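PDB 6CTZ: gentamicin resistance protein from Enterococcus gallinarum, which probably phosphorylates the 2''-hydroxyl of aminoglycoside antibiotics such as kanamycin and gentamicin, using a guanine nucleotide and magnesium, and so confers resistance. Local coordinates for residues Y4-I8 with V39-P43; L123-V128 with P186-H190. The protein carries 2 engineered substitutions. One frame throughout, in Å; residues are numbered along the deposited sequence. Where two conformers were deposited one is given.

Contact 1 (Y4-I8 with V39-P43); sequences YTTMI and VFRFP. With GDP (guanosine-5'-diphosphate), chain B.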
loop_
_atom_site.group_PDB
_atom_site.type_symbol
_atom_site.label_atom_id
_atom_site.label_comp_id
_atom_site.label_asym_id
_atom_site.label_seq_id
_atom_site.Cartn_x
_atom_site.Cartn_y
_atom_site.Cartn_z
ATOM N N TYR A 4 25.445 -2.004 -5.789
ATOM C CA TYR A 4 24.314 -2.665 -6.432
ATOM C C TYR A 4 24.672 -3.151 -7.831
ATOM O O TYR A 4 24.252 -4.238 -8.241
ATOM C CB TYR A 4 23.103 -1.733 -6.459
ATOM C CG TYR A 4 22.681 -1.292 -5.079
ATOM C CD1 TYR A 4 21.839 -2.079 -4.306
ATOM C CD2 TYR A 4 23.152 -0.104 -4.535
ATOM C CE1 TYR A 4 21.457 -1.684 -3.036
ATOM C CE2 TYR A 4 22.781 0.300 -3.266
ATOM C CZ TYR A 4 21.936 -0.491 -2.519
ATOM O OH TYR A 4 21.571 -0.085 -1.256
ATOM N N THR A 5 25.459 -2.368 -8.575
ATOM C CA THR A 5 25.800 -2.763 -9.939
ATOM C C THR A 5 26.659 -4.022 -9.959
ATOM O O THR A 5 26.513 -4.864 -10.851
ATOM C CB THR A 5 26.491 -1.613 -10.673
ATOM O OG1 THR A 5 27.730 -1.304 -10.024
ATOM C CG2 THR A 5 25.601 -0.384 -10.662
ATOM N N THR A 6 27.548 -4.180 -8.977
ATOM C CA THR A 6 28.376 -5.380 -8.936
ATOM C C THR A 6 27.537 -6.623 -8.671
ATOM O O THR A 6 27.734 -7.658 -9.317
ATOM C CB THR A 6 29.486 -5.229 -7.902
ATOM O OG1 THR A 6 30.307 -4.114 -8.260
ATOM C CG2 THR A 6 30.352 -6.487 -7.856
ATOM N N MET A 7 26.581 -6.541 -7.738
ATOM C CA MET A 7 25.695 -7.676 -7.504
ATOM C C MET A 7 24.920 -8.030 -8.762
ATOM O O MET A 7 24.798 -9.210 -9.117
ATOM C CB MET A 7 24.726 -7.363 -6.368
ATOM C CG MET A 7 25.349 -7.459 -4.995
ATOM S SD MET A 7 24.107 -7.410 -3.693
ATOM C CE MET A 7 23.585 -5.700 -3.794
ATOM N N ILE A 8 24.392 -7.019 -9.451
ATOM C CA ILE A 8 23.588 -7.269 -10.643
ATOM C C ILE A 8 24.432 -7.943 -11.719
ATOM O O ILE A 8 24.046 -8.969 -12.294
ATOM C CB ILE A 8 22.962 -5.955 -11.140
ATOM C CG1 ILE A 8 21.933 -5.434 -10.130
ATOM C CG2 ILE A 8 22.313 -6.157 -12.488
ATOM C CD1 ILE A 8 21.468 -4.032 -10.436
ATOM N N VAL A 39 14.045 -2.195 -13.513
ATOM C CA VAL A 39 13.996 -1.813 -12.135
ATOM C C VAL A 39 14.616 -2.940 -11.303
ATOM O O VAL A 39 14.189 -4.047 -11.390
ATOM C CB VAL A 39 12.519 -1.605 -11.644
ATOM C CG1 VAL A 39 12.484 -1.316 -10.154
ATOM C CG2 VAL A 39 11.819 -0.532 -12.448
ATOM N N PHE A 40 15.648 -2.643 -10.550
ATOM C CA PHE A 40 16.186 -3.579 -9.572
ATOM C C PHE A 40 15.795 -3.110 -8.180
ATOM O O PHE A 40 16.005 -1.942 -7.823
ATOM C CB PHE A 40 17.693 -3.800 -9.736
ATOM C CG PHE A 40 18.008 -4.743 -10.846
ATOM C CD1 PHE A 40 18.116 -4.285 -12.152
ATOM C CD2 PHE A 40 18.116 -6.103 -10.598
ATOM C CE1 PHE A 40 18.384 -5.164 -13.190
ATOM C CE2 PHE A 40 18.372 -6.984 -11.626
ATOM C CZ PHE A 40 18.497 -6.516 -12.924
ATOM N N ARG A 41 15.186 -4.012 -7.418
ATOM C CA ARG A 41 14.498 -3.652 -6.189
ATOM C C ARG A 41 15.077 -4.484 -5.055
ATOM O O ARG A 41 15.015 -5.723 -5.089
ATOM C CB ARG A 41 12.998 -3.885 -6.357
ATOM C CG ARG A 41 12.141 -3.380 -5.215
ATOM C CD ARG A 41 10.708 -3.627 -5.609
ATOM N NE ARG A 41 9.651 -3.386 -4.634
ATOM C CZ ARG A 41 8.951 -4.357 -4.054
ATOM N NH1 ARG A 41 9.278 -5.633 -4.240
ATOM N NH2 ARG A 41 7.912 -4.058 -3.287
ATOM N N PHE A 42 15.634 -3.796 -4.060
ATOM C CA PHE A 42 16.450 -4.396 -3.012
ATOM C C PHE A 42 15.779 -4.215 -1.661
ATOM O O PHE A 42 15.604 -3.067 -1.215
ATOM C CB PHE A 42 17.822 -3.722 -2.993
ATOM C CG PHE A 42 18.640 -3.975 -4.227
ATOM C CD1 PHE A 42 19.475 -5.083 -4.310
ATOM C CD2 PHE A 42 18.584 -3.100 -5.299
ATOM C CE1 PHE A 42 20.237 -5.316 -5.447
ATOM C CE2 PHE A 42 19.343 -3.324 -6.438
ATOM C CZ PHE A 42 20.169 -4.436 -6.511
ATOM N N PRO A 43 15.409 -5.294 -0.973
ATOM C CA PRO A 43 14.829 -5.154 0.370
ATOM C C PRO A 43 15.747 -4.420 1.334
ATOM O O PRO A 43 16.974 -4.503 1.256
ATOM C CB PRO A 43 14.615 -6.605 0.811
ATOM C CG PRO A 43 14.370 -7.334 -0.482
ATOM C CD PRO A 43 15.314 -6.677 -1.473
HETATM P PB GDP B . 8.420 -0.051 -0.788
HETATM O O1B GDP B . 7.885 -1.453 -0.627
HETATM O O2B GDP B . 7.331 0.995 -0.669
HETATM O O3B GDP B . 9.618 0.205 0.097
HETATM O O3A GDP B . 9.007 0.000 -2.295
HETATM P PA GDP B . 8.204 0.100 -3.698
HETATM O O1A GDP B . 7.986 -1.264 -4.283
HETATM O O2A GDP B . 6.940 0.923 -3.518
HETATM O "O5'" GDP B . 9.309 0.851 -4.620
HETATM C "C5'" GDP B . 9.838 2.095 -4.182
HETATM C "C4'" GDP B . 9.526 3.151 -5.215
HETATM O "O4'" GDP B . 10.248 2.854 -6.410
HETATM C "C3'" GDP B . 8.073 3.212 -5.656
HETATM O "O3'" GDP B . 7.242 3.928 -4.736
HETATM C "C2'" GDP B . 8.218 3.949 -6.964
HETATM O "O2'" GDP B . 8.453 5.341 -6.731
HETATM C "C1'" GDP B . 9.509 3.363 -7.512
HETATM N N9 GDP B . 9.209 2.229 -8.409
HETATM C C8 GDP B . 9.267 0.908 -8.127
HETATM N N7 GDP B . 8.919 0.193 -9.230
HETATM C C5 GDP B . 8.646 1.070 -10.216
HETATM C C6 GDP B . 8.208 1.005 -11.616
HETATM O O6 GDP B . 8.022 -0.092 -12.175
HETATM N N1 GDP B . 8.047 2.172 -12.259
HETATM C C2 GDP B . 8.246 3.378 -11.684
HETATM N N2 GDP B . 8.072 4.496 -12.414
HETATM N N3 GDP B . 8.639 3.516 -10.398
HETATM C C4 GDP B . 8.848 2.404 -9.662
#
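Tyr4 drives the edge of its ring into the face of Phe42, an edge-to-face aromatic pair with centroids 4.7 Å apart and planes at 61°. Tyr4 CD1 sits over the middle of the phenylalanine ring, reaching Phe42 CE2 at 3.5 Å. The pair joins the N-terminal helix 2-11 to strand 38-43, the central strand of the five-stranded antiparallel sheet in the N-terminal lobe of this kinase-like fold. Helix and strand directions lie at 107°, their axes 10.9 Å apart at closest approach; no hydrogen bond links the two segments, and the whole join is made by side chains. Phe42 takes contacts from three helix residues. Met7, its chain bent at chi3 (-71°), brings the terminal CE to Phe42 CE1 at 3.8 Å, while Ile8 CG1 comes up at the ring's edge, 4.1 Å from Phe42 CZ. Beyond the segments, Phe42 also stacks with Phe85 of strand 83-89, and Tyr4 meets the ring of Tyr30. One turn along the helix from Tyr4, Ile8 lies over Phe40: its CD1 makes a CH-pi contact with one face, offset toward the rim and 3.6 Å from Phe40 CG, while the CG2 branch reaches the far end of the same ring near CZ. Strand alternation sends Phe40 and Phe42 to the helix and turns Val39 and Arg41 to the nucleotide on the other face of the sheet. Val39 CG2 lies near the guanine O6. Arg41 runs out extended from CG to NE, and NH1 makes a salt bridge with Glu55. Its guanidinium presents an edge to the alpha-phosphate, where two bent hydrogen bonds converge on one oxygen, GDP O1A, from Arg41 NE at 2.7 Å and Arg41 NH2 at 3.0 Å.

Contact 2 (L123-V128 with P186-H190); sequences LSAFPV and PRLIH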
loop_
_atom_site.group_PDB
_atom_site.type_symbol
_atom_site.label_atom_id
_atom_site.label_comp_id
_atom_site.label_asym_id
_atom_site.label_seq_id
_atom_site.Cartn_x
_atom_site.Cartn_y
_atom_site.Cartn_z
ATOM N N LEU A 123 -8.981 -8.555 -7.369
ATOM C CA LEU A 123 -8.324 -9.080 -6.174
ATOM C C LEU A 123 -9.319 -9.844 -5.313
ATOM O O LEU A 123 -9.013 -10.932 -4.806
ATOM C CB LEU A 123 -7.681 -7.953 -5.360
ATOM C CG LEU A 123 -6.503 -7.228 -6.021
ATOM C CD1 LEU A 123 -5.837 -6.300 -5.007
ATOM C CD2 LEU A 123 -5.497 -8.213 -6.588
ATOM N N SER A 124 -10.527 -9.304 -5.164
ATOM C CA SER A 124 -11.537 -9.953 -4.337
ATOM C C SER A 124 -12.048 -11.252 -4.939
ATOM O O SER A 124 -12.645 -12.053 -4.216
ATOM C CB SER A 124 -12.715 -9.016 -4.092
ATOM O OG SER A 124 -12.375 -8.025 -3.138
ATOM N N ALA A 125 -11.833 -11.477 -6.233
ATOM C CA ALA A 125 -12.198 -12.728 -6.878
ATOM C C ALA A 125 -11.062 -13.744 -6.895
ATOM O O ALA A 125 -11.291 -14.902 -7.256
ATOM C CB ALA A 125 -12.658 -12.455 -8.314
ATOM N N PHE A 126 -9.850 -13.349 -6.516
ATOM C CA PHE A 126 -8.721 -14.270 -6.588
ATOM C C PHE A 126 -8.835 -15.340 -5.501
ATOM O O PHE A 126 -9.125 -15.024 -4.347
ATOM C CB PHE A 126 -7.402 -13.508 -6.433
ATOM C CG PHE A 126 -6.197 -14.346 -6.738
ATOM C CD1 PHE A 126 -5.789 -14.541 -8.048
ATOM C CD2 PHE A 126 -5.508 -14.994 -5.721
ATOM C CE1 PHE A 126 -4.687 -15.333 -8.340
ATOM C CE2 PHE A 126 -4.410 -15.792 -6.011
ATOM C CZ PHE A 126 -4.002 -15.958 -7.320
ATOM N N PRO A 127 -8.585 -16.610 -5.827
ATOM C CA PRO A 127 -8.771 -17.680 -4.823
ATOM C C PRO A 127 -7.866 -17.494 -3.613
ATOM O O PRO A 127 -6.641 -17.489 -3.722
ATOM C CB PRO A 127 -8.441 -18.956 -5.604
ATOM C CG PRO A 127 -8.753 -18.590 -7.019
ATOM C CD PRO A 127 -8.296 -17.159 -7.160
ATOM N N VAL A 128 -8.486 -17.356 -2.441
ATOM C CA VAL A 128 -7.737 -17.088 -1.214
ATOM C C VAL A 128 -6.737 -18.206 -0.931
ATOM O O VAL A 128 -5.606 -17.964 -0.494
ATOM C CB VAL A 128 -8.718 -16.864 -0.049
ATOM C CG1 VAL A 128 -8.020 -16.961 1.295
ATOM C CG2 VAL A 128 -9.448 -15.514 -0.210
ATOM N N PRO A 186 -12.910 -12.474 4.490
ATOM C CA PRO A 186 -11.550 -12.138 4.057
ATOM C C PRO A 186 -11.359 -12.338 2.557
ATOM O O PRO A 186 -11.983 -13.196 1.922
ATOM C CB PRO A 186 -10.676 -13.111 4.858
ATOM C CG PRO A 186 -11.531 -13.584 5.991
ATOM C CD PRO A 186 -12.930 -13.576 5.469
ATOM N N ARG A 187 -10.488 -11.509 1.985
ATOM C CA ARG A 187 -10.156 -11.571 0.570
ATOM C C ARG A 187 -8.684 -11.231 0.419
ATOM O O ARG A 187 -8.079 -10.634 1.312
ATOM C CB ARG A 187 -10.905 -10.489 -0.224
ATOM C CG ARG A 187 -12.397 -10.455 -0.041
ATOM C CD ARG A 187 -13.062 -11.596 -0.761
ATOM N NE ARG A 187 -14.506 -11.519 -0.586
ATOM C CZ ARG A 187 -15.356 -12.474 -0.942
ATOM N NH1 ARG A 187 -14.901 -13.581 -1.511
ATOM N NH2 ARG A 187 -16.658 -12.321 -0.729
ATOM N N LEU A 188 -8.112 -11.592 -0.729
ATOM C CA LEU A 188 -6.812 -11.026 -1.092
ATOM C C LEU A 188 -6.940 -9.516 -1.244
ATOM O O LEU A 188 -7.815 -9.037 -1.968
ATOM C CB LEU A 188 -6.326 -11.611 -2.412
ATOM C CG LEU A 188 -4.994 -11.024 -2.919
ATOM C CD1 LEU A 188 -3.848 -11.328 -1.964
ATOM C CD2 LEU A 188 -4.684 -11.536 -4.316
ATOM N N ILE A 189 -6.078 -8.766 -0.546
ATOM C CA ILE A 189 -5.987 -7.317 -0.708
ATOM C C ILE A 189 -4.571 -6.942 -1.126
ATOM O O ILE A 189 -3.601 -7.653 -0.837
ATOM C CB ILE A 189 -6.401 -6.532 0.560
ATOM C CG1 ILE A 189 -5.425 -6.745 1.723
ATOM C CG2 ILE A 189 -7.811 -6.910 0.986
ATOM C CD1 ILE A 189 -5.633 -5.761 2.862
ATOM N N HIS A 190 -4.456 -5.793 -1.805
ATOM C CA HIS A 190 -3.137 -5.251 -2.127
ATOM C C HIS A 190 -2.411 -4.821 -0.855
ATOM O O HIS A 190 -1.216 -5.100 -0.684
ATOM C CB HIS A 190 -3.302 -4.087 -3.101
ATOM C CG HIS A 190 -2.025 -3.389 -3.458
ATOM N ND1 HIS A 190 -1.421 -2.470 -2.631
ATOM C CD2 HIS A 190 -1.264 -3.451 -4.579
ATOM C CE1 HIS A 190 -0.334 -1.998 -3.221
ATOM N NE2 HIS A 190 -0.214 -2.578 -4.404
HETATM O O HOH W 1 -9.714 -12.843 -2.830
HETATM O O HOH W 2 -9.956 -7.300 -2.210
HETATM O O HOH W 3 -12.348 -14.468 -2.607
#
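Leu188 CD2 packs against Phe126, 3.8 Å from the ring atom CD2, and the same methyl lies 4.1 Å from Leu123 CD2. Leu188 reaches in among both side chains because chi1 (177°) turns its CG away from the backbone N, and Leu62 of helix 46-62 also touches it. Leu123 CD1, the other branch, extends along the strand to the backbone N of His190 at 3.5 Å and on to its CB. In the conformer given, Val128 lays CG2 along the backbone from Pro186 O to Leu188 N. These contacts seat the C-terminal end of helix 106-125 and the turn into helix 128-133 on strand 187-189, in the C-terminal lobe of the kinase-like fold. The strand leads into the segment with magnesium-binding Asp192 and His197, which corresponds to the catalytic loop of kinase-like phosphotransferases. No direct hydrogen bond crosses here; three waters do the bridging. One donates to Leu123 O, near the helix end, and Phe126 O, in the loop just beyond, and accepts from Leu188 N at 2.9 Å; Leu123 O also accepts from Phe126 N. A second donates to Leu188 O at 2.8 Å and bonds with Ser124 OG. Arg187, bent at chi2 (-74°), runs its aliphatic part past Ser124, CD lying 3.5 Å from Ser124 O, and a third water at the edge of its guanidinium accepts from Arg187 NH1 at 2.9 Å while donating to Ser124 O.

Contact 1 and contact 2 lie in different lobes of the enzyme, their centres about 30 Å apart, and they close one after the other along the chain without touching. The nucleotide and magnesium sites are placed between them. Contact 1 backs the sheet whose other face holds GDP, with the Phe42 side chain about 12 Å from a magnesium ion. Contact 2 approaches from the other lobe through His190, whose side chain is about 7 Å from a magnesium ion and about 8 Å from kanamycin. His190 also hydrogen-bonds through NE2 to Ile213 O and through ND1 to the backbone N of Asp192, tying 186-190 to the segments that carry metal-binding Asp192 and Asp214.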